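Local coordinates for putative alpha-L-fucosidase (Bacteroides thetaiotaomicron, PDB 4H41), which probably acts as a glycoside hydrolase that removes alpha-L-fucose from host glycans, at the interface of chains A and B. Numbering follows the deposited sequence. Chains: chain A/B, putative alpha-L-fucosidase.

Contact 1: the interface of chains A and B. Residues chain A 22, 328, 332; chain B 49-53, 55.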
ATOM      1  N   SER A  22     -27.662  -2.258  -3.104  1.00 32.39           N
ATOM      2  CA  SER A  22     -27.796  -3.451  -2.272  1.00 31.61           C
ATOM      3  C   SER A  22     -29.043  -3.337  -1.406  1.00 36.46           C
ATOM      4  O   SER A  22     -29.444  -2.234  -1.016  1.00 33.38           O
ATOM      5  CB  SER A  22     -26.566  -3.659  -1.385  1.00 34.43           C
ATOM      6  OG  SER A  22     -25.313  -3.544  -2.044  1.00 32.57           O
ATOM      7  N   HIS A 328     -15.937   4.680  -2.760  1.00 11.36           N
ATOM      8  CA  HIS A 328     -16.983   3.653  -2.572  1.00 12.20           C
ATOM      9  C   HIS A 328     -17.511   3.714  -1.127  1.00 13.18           C
ATOM     10  O   HIS A 328     -18.718   3.613  -0.917  1.00 14.06           O
ATOM     11  CB  HIS A 328     -16.446   2.292  -2.924  1.00 12.72           C
ATOM     12  CG  HIS A 328     -16.128   2.149  -4.388  1.00 15.47           C
ATOM     13  ND1 HIS A 328     -17.100   2.379  -5.364  1.00 17.18           N
ATOM     14  CD2 HIS A 328     -14.974   1.780  -4.994  1.00 17.66           C
ATOM     15  CE1 HIS A 328     -16.503   2.147  -6.540  1.00 17.70           C
ATOM     16  NE2 HIS A 328     -15.216   1.822  -6.374  1.00 17.42           N
ATOM     17  N   ARG A 332     -21.447   4.059   0.140  1.00 14.82           N
ATOM     18  CA  ARG A 332     -22.134   3.164   1.112  1.00 13.29           C
ATOM     19  C   ARG A 332     -22.661   3.996   2.303  1.00 16.96           C
ATOM     20  O   ARG A 332     -23.751   3.741   2.820  1.00 15.88           O
ATOM     21  CB  ARG A 332     -21.194   2.070   1.634  1.00 15.52           C
ATOM     22  CG  ARG A 332     -20.580   1.146   0.582  1.00 16.06           C
ATOM     23  CD  ARG A 332     -21.560   0.232  -0.137  1.00 19.89           C
ATOM     24  NE  ARG A 332     -22.414   0.918  -1.115  1.00 20.21           N
ATOM     25  CZ  ARG A 332     -22.032   1.426  -2.284  1.00 22.48           C
ATOM     26  NH1 ARG A 332     -20.767   1.336  -2.683  1.00 19.70           N
ATOM     27  NH2 ARG A 332     -22.909   2.040  -3.060  1.00 20.33           N
TER
ATOM     28  N   GLN B  49     -13.143  -3.060  -0.608  1.00 13.82           N
ATOM     29  CA  GLN B  49     -13.345  -2.017  -1.646  1.00 13.78           C
ATOM     30  C   GLN B  49     -14.653  -1.249  -1.468  1.00 16.18           C
ATOM     31  O   GLN B  49     -14.859  -0.299  -2.182  1.00 14.39           O
ATOM     32  CB  GLN B  49     -13.263  -2.582  -3.059  1.00 15.41           C
ATOM     33  CG  GLN B  49     -11.899  -3.236  -3.311  1.00 18.14           C
ATOM     34  CD  GLN B  49     -11.608  -3.340  -4.771  1.00 26.83           C
ATOM     35  OE1 GLN B  49     -11.257  -2.360  -5.393  1.00 17.64           O
ATOM     36  NE2 GLN B  49     -11.753  -4.513  -5.345  1.00 18.93           N
ATOM     37  N   ASN B  50     -15.516  -1.658  -0.542  1.00 14.21           N
ATOM     38  CA  ASN B  50     -16.768  -0.966  -0.183  1.00 14.91           C
ATOM     39  C   ASN B  50     -17.737  -0.937  -1.370  1.00 17.36           C
ATOM     40  O   ASN B  50     -18.506   0.002  -1.546  1.00 15.65           O
ATOM     41  CB  ASN B  50     -16.480   0.438   0.363  1.00 13.76           C
ATOM     42  CG  ASN B  50     -15.891   0.317   1.739  1.00 16.15           C
ATOM     43  OD1 ASN B  50     -16.546  -0.249   2.610  1.00 14.43           O
ATOM     44  ND2 ASN B  50     -14.716   0.899   1.982  1.00 17.08           N
ATOM     45  N   TRP B  51     -17.742  -2.013  -2.124  1.00 15.10           N
ATOM     46  CA  TRP B  51     -18.656  -2.153  -3.243  1.00 14.80           C
ATOM     47  C   TRP B  51     -20.051  -2.538  -2.776  1.00 20.04           C
ATOM     48  O   TRP B  51     -20.198  -3.234  -1.770  1.00 20.32           O
ATOM     49  CB  TRP B  51     -18.157  -3.238  -4.203  1.00 14.39           C
ATOM     50  CG  TRP B  51     -16.965  -2.872  -5.007  1.00 15.02           C
ATOM     51  CD1 TRP B  51     -16.301  -1.682  -5.036  1.00 16.41           C
ATOM     52  CD2 TRP B  51     -16.296  -3.733  -5.934  1.00 14.82           C
ATOM     53  NE1 TRP B  51     -15.234  -1.760  -5.901  1.00 15.81           N
ATOM     54  CE2 TRP B  51     -15.249  -2.989  -6.518  1.00 17.25           C
ATOM     55  CE3 TRP B  51     -16.515  -5.043  -6.363  1.00 15.35           C
ATOM     56  CZ2 TRP B  51     -14.353  -3.561  -7.436  1.00 16.59           C
ATOM     57  CZ3 TRP B  51     -15.645  -5.603  -7.283  1.00 16.53           C
ATOM     58  CH2 TRP B  51     -14.577  -4.853  -7.813  1.00 16.03           C
ATOM     59  N   GLY B  52     -21.047  -2.069  -3.519  1.00 17.35           N
ATOM     60  CA  GLY B  52     -22.439  -2.432  -3.364  1.00 18.94           C
ATOM     61  C   GLY B  52     -22.849  -3.316  -4.525  1.00 21.96           C
ATOM     62  O   GLY B  52     -22.008  -3.739  -5.332  1.00 18.42           O
ATOM     63  N   GLU B  53     -24.140  -3.628  -4.613  1.00 21.79           N
ATOM     64  CA  GLU B  53     -24.623  -4.524  -5.668  1.00 21.28           C
ATOM     65  C   GLU B  53     -24.327  -3.981  -7.071  1.00 22.29           C
ATOM     66  O   GLU B  53     -24.033  -4.764  -7.960  1.00 21.33           O
ATOM     67  CB  GLU B  53     -26.119  -4.795  -5.522  1.00 24.51           C
ATOM     68  CG  GLU B  53     -26.571  -5.896  -6.469  1.00 26.97           C
ATOM     69  CD  GLU B  53     -27.840  -6.623  -6.112  1.00 39.82           C
ATOM     70  OE1 GLU B  53     -28.098  -6.846  -4.906  1.00 30.91           O
ATOM     71  OE2 GLU B  53     -28.490  -7.125  -7.054  1.00 33.53           O
ATOM     72  N   GLU B  55     -21.702  -2.248  -8.176  1.00 20.03           N
ATOM     73  CA  GLU B  55     -20.299  -2.540  -8.455  1.00 19.13           C
ATOM     74  C   GLU B  55     -20.073  -4.031  -8.642  1.00 19.19           C
ATOM     75  O   GLU B  55     -19.330  -4.436  -9.549  1.00 20.01           O
ATOM     76  CB  GLU B  55     -19.416  -2.028  -7.316  1.00 18.67           C
ATOM     77  CG  GLU B  55     -19.334  -0.510  -7.238  1.00 25.95           C
ATOM     78  CD  GLU B  55     -20.547   0.186  -6.662  1.00 26.34           C
ATOM     79  OE1 GLU B  55     -21.252  -0.434  -5.833  1.00 20.00           O
ATOM     80  OE2 GLU B  55     -20.774   1.366  -7.002  1.00 26.64           O
TER
HETATM   81  O   HOH W   1     -22.908   2.647  -5.920  1.00 40.87           O
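The imidazole of A:His328 and the indole of B:Trp51 lie side by side and point the same way, but with their planes 79° apart. They belong to a contact between two copies of one protein that is not an exact two-fold and may be a product of crystal packing. The pyrrole edge of the indole is presented to one face of the imidazole, with B:Trp51 CD1 over the ring centre and 3.7 Å from A:His328 CD2. On the histidine, CG stands anti to the carbonyl carbon (chi1 -67°), which carries the imidazole to the tryptophan. The indole is held between neighbours of its own chain, B:Glu55 CB over one face and the amide NE2 of B:Gln49 over the other. B:Glu55 runs past the imidazole in the opposite direction, its CG 3.9 Å from A:His328 CE1.

A:Arg332 and B:Glu55 meet tip to tip. The arginine chain bends at chi2 and chi3, bringing A:Arg332 NH1 to B:Asn50 O, a nearly straight 2.9 Å hydrogen bond lying in both the carbonyl and the guanidinium planes. A:Arg332 NH1 also forms a long salt bridge, 3.6 Å, to B:Glu55 OE1. A:Arg332 NH2 instead works through a water 2.9 Å away, whose oxygen is 2.7 Å from B:Glu55 OE2. Within chain B, B:Gly52 N donates to the anti side of B:Glu55 OE1 over 2.8 Å; the same nitrogen sits over a face of the guanidinium.

Elsewhere in the patch the hydroxyl A:Ser22 OG accepts from B:Glu53 N at 2.8 Å, a bond bent at H (138°) to the first amide of helix 53-65, which may help to cap that helix end.

A:His328 and A:Arg332 are one turn apart on helix 325-337, and A:Ser22 belongs to the N-terminal loop; chain B contributes the loop between strand 34-39 and helix 53-65, with that helix's first turn.

Contact 2: the interface of chains A and B. Residues chain A 25-26, 290-291, 294; chain B 96-98.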
ATOM      1  N   ILE A  25     -30.158  -5.188   5.134  1.00 22.68           N
ATOM      2  CA  ILE A  25     -30.903  -6.050   6.048  1.00 23.67           C
ATOM      3  C   ILE A  25     -30.770  -5.543   7.484  1.00 28.41           C
ATOM      4  O   ILE A  25     -31.174  -6.232   8.423  1.00 26.33           O
ATOM      5  CB  ILE A  25     -30.519  -7.530   5.900  1.00 27.29           C
ATOM      6  CG1 ILE A  25     -29.006  -7.755   6.161  1.00 27.11           C
ATOM      7  CG2 ILE A  25     -30.906  -8.027   4.497  1.00 28.05           C
ATOM      8  CD1 ILE A  25     -28.604  -9.195   6.165  1.00 29.98           C
ATOM      9  N   VAL A  26     -30.306  -4.300   7.647  1.00 25.83           N
ATOM     10  CA  VAL A  26     -30.279  -3.619   8.933  1.00 24.95           C
ATOM     11  C   VAL A  26     -31.022  -2.309   8.745  1.00 26.43           C
ATOM     12  O   VAL A  26     -31.039  -1.776   7.637  1.00 25.24           O
ATOM     13  CB  VAL A  26     -28.840  -3.373   9.502  1.00 27.04           C
ATOM     14  CG1 VAL A  26     -28.131  -4.682   9.782  1.00 26.57           C
ATOM     15  CG2 VAL A  26     -27.999  -2.467   8.593  1.00 25.10           C
ATOM     16  N   PHE A 290     -17.045  -0.554   5.338  1.00 15.87           N
ATOM     17  CA  PHE A 290     -18.203   0.217   5.752  1.00 16.28           C
ATOM     18  C   PHE A 290     -18.916  -0.384   6.977  1.00 19.00           C
ATOM     19  O   PHE A 290     -19.189   0.337   7.930  1.00 17.72           O
ATOM     20  CB  PHE A 290     -19.224   0.341   4.613  1.00 18.88           C
ATOM     21  CG  PHE A 290     -20.505   0.958   5.131  1.00 20.27           C
ATOM     22  CD1 PHE A 290     -20.512   2.242   5.653  1.00 23.29           C
ATOM     23  CD2 PHE A 290     -21.670   0.219   5.192  1.00 23.68           C
ATOM     24  CE1 PHE A 290     -21.690   2.786   6.198  1.00 24.82           C
ATOM     25  CE2 PHE A 290     -22.823   0.741   5.783  1.00 25.86           C
ATOM     26  CZ  PHE A 290     -22.834   2.032   6.231  1.00 23.30           C
ATOM     27  N   ASP A 291     -19.169  -1.686   6.980  1.00 16.30           N
ATOM     28  CA  ASP A 291     -19.884  -2.290   8.142  1.00 18.14           C
ATOM     29  C   ASP A 291     -19.158  -2.092   9.467  1.00 17.88           C
ATOM     30  O   ASP A 291     -19.821  -1.915  10.484  1.00 16.29           O
ATOM     31  CB  ASP A 291     -20.201  -3.771   7.953  1.00 20.66           C
ATOM     32  CG  ASP A 291     -21.515  -4.039   7.250  1.00 28.52           C
ATOM     33  OD1 ASP A 291     -22.333  -3.077   7.103  1.00 26.78           O
ATOM     34  OD2 ASP A 291     -21.783  -5.218   6.938  1.00 27.92           O
ATOM     35  N   ARG A 294     -19.954   1.513  10.371  1.00 17.42           N
ATOM     36  CA  ARG A 294     -21.384   1.513  10.760  1.00 17.73           C
ATOM     37  C   ARG A 294     -21.525   1.017  12.195  1.00 18.83           C
ATOM     38  O   ARG A 294     -22.228   1.625  12.995  1.00 20.56           O
ATOM     39  CB  ARG A 294     -22.201   0.634   9.787  1.00 19.26           C
ATOM     40  CG  ARG A 294     -23.646   0.555  10.133  1.00 30.90           C
ATOM     41  CD  ARG A 294     -24.445  -0.414   9.301  1.00 23.00           C
ATOM     42  NE  ARG A 294     -23.927  -1.768   9.269  1.00 38.54           N
ATOM     43  CZ  ARG A 294     -24.092  -2.718  10.180  1.00 42.79           C
ATOM     44  NH1 ARG A 294     -24.750  -2.470  11.302  1.00 28.59           N
ATOM     45  NH2 ARG A 294     -23.594  -3.923   9.980  1.00 35.39           N
TER
HETATM   46  N   MSE B  96     -24.411  -8.918  12.850  1.00 25.18           N
HETATM   47  CA  MSE B  96     -25.319  -8.856  11.711  1.00 25.11           C
HETATM   48  C   MSE B  96     -24.666  -8.001  10.610  1.00 27.43           C
HETATM   49  O   MSE B  96     -24.319  -6.847  10.883  1.00 25.93           O
HETATM   50  CB  MSE B  96     -26.661  -8.225  12.151  1.00 28.18           C
HETATM   51  CG  MSE B  96     -27.691  -8.102  11.046  1.00 34.40           C
HETATM   52 SE   MSE B  96     -28.443  -9.810  10.584  0.75 40.49          SE
HETATM   53  CE  MSE B  96     -30.105  -9.175   9.722  1.00 40.76           C
ATOM     54  N   PRO B  97     -24.504  -8.519   9.378  1.00 23.32           N
ATOM     55  CA  PRO B  97     -23.965  -7.677   8.287  1.00 22.11           C
ATOM     56  C   PRO B  97     -25.062  -6.799   7.706  1.00 24.66           C
ATOM     57  O   PRO B  97     -26.239  -7.098   7.877  1.00 24.05           O
ATOM     58  CB  PRO B  97     -23.507  -8.721   7.261  1.00 23.26           C
ATOM     59  CG  PRO B  97     -24.471  -9.830   7.438  1.00 26.92           C
ATOM     60  CD  PRO B  97     -24.876  -9.854   8.881  1.00 24.52           C
ATOM     61  N   SER B  98     -24.702  -5.756   6.959  1.00 22.27           N
ATOM     62  CA  SER B  98     -25.738  -4.889   6.413  1.00 23.52           C
ATOM     63  C   SER B  98     -26.309  -5.431   5.124  1.00 24.95           C
ATOM     64  O   SER B  98     -27.368  -4.978   4.721  1.00 25.81           O
ATOM     65  CB  SER B  98     -25.224  -3.480   6.181  1.00 26.41           C
ATOM     66  OG  SER B  98     -24.151  -3.459   5.269  1.00 26.80           O
TER
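A:Val26 and B:Met96 slide past each other in opposite directions at the apolar centre of this patch, A:Val26 CG1 lying 3.7 Å from B:Met96 CG. Both belong to copies of a DUF4434-family protein, and residue 96 is modelled as selenomethionine. Its chain leaves with CG anti to the backbone N and then bends at chi2 (73°), swinging the terminal methyl B:Met96 CE across A:Ile25, where it comes 3.9 Å from A:Ile25 CD1. The other branch of A:Val26, CG2, rests against B:Ser98 CB at 3.8 Å and also lies over one face of the A:Arg294 guanidinium, so the valine joins the apolar core to the polar rim.

A:Ile25 N donates to B:Ser98 O over 2.8 Å, and the carbonyl of B:Pro97 faces the A:Ile25 side chain.

Farther out, the carboxylate of A:Asp291 grips B:Ser98 with both oxygens, each met on its syn side and somewhat out of plane. The hydroxyl B:Ser98 OG donates to A:Asp291 OD1 at 2.6 Å, while the backbone B:Ser98 N reaches A:Asp291 OD2 at 3.0 Å. OG stands between its own backbone N and carbonyl carbon (chi1 60°), which lets hydroxyl and amide address one carboxylate together. From within chain A, A:Arg294 NE also donates to A:Asp291 OD1, at 3.0 Å; it approaches from above the carboxylate plane, well away from the syn direction taken by the hydroxyl, and the pair also counts as a salt bridge that should help to hold the two groups in place. An alanine in place of A:Asp291 would probably leave the hydroxyl and amide of B:Ser98 without their acceptor and the A:Arg294 guanidinium freer to turn, without its charge partner. That guanidinium, anchored through NE, extends A:Arg294 NH2 to B:Met96 O, a 3.1 Å hydrogen bond lying in the carbonyl plane but tilted 19° from the plane of the guanidinium.

Contact 1 and contact 2 are neighbouring parts of one interface, the centres of their C-alpha atoms about 12 Å apart. The N-terminal loop of chain A runs through both, with A:Ser22 in contact 1 and A:Ile25 and A:Val26 in contact 2. Otherwise each draws on its own elements: helix 325-337 against the loop leading into helix 53-65 in contact 1, and helix 290-302 against the loop at 96-98 in contact 2. The pairing of A and B is not an exact two-fold, and the deposited assembly holds three copies. The crystal does not by itself establish whether this interface forms in solution.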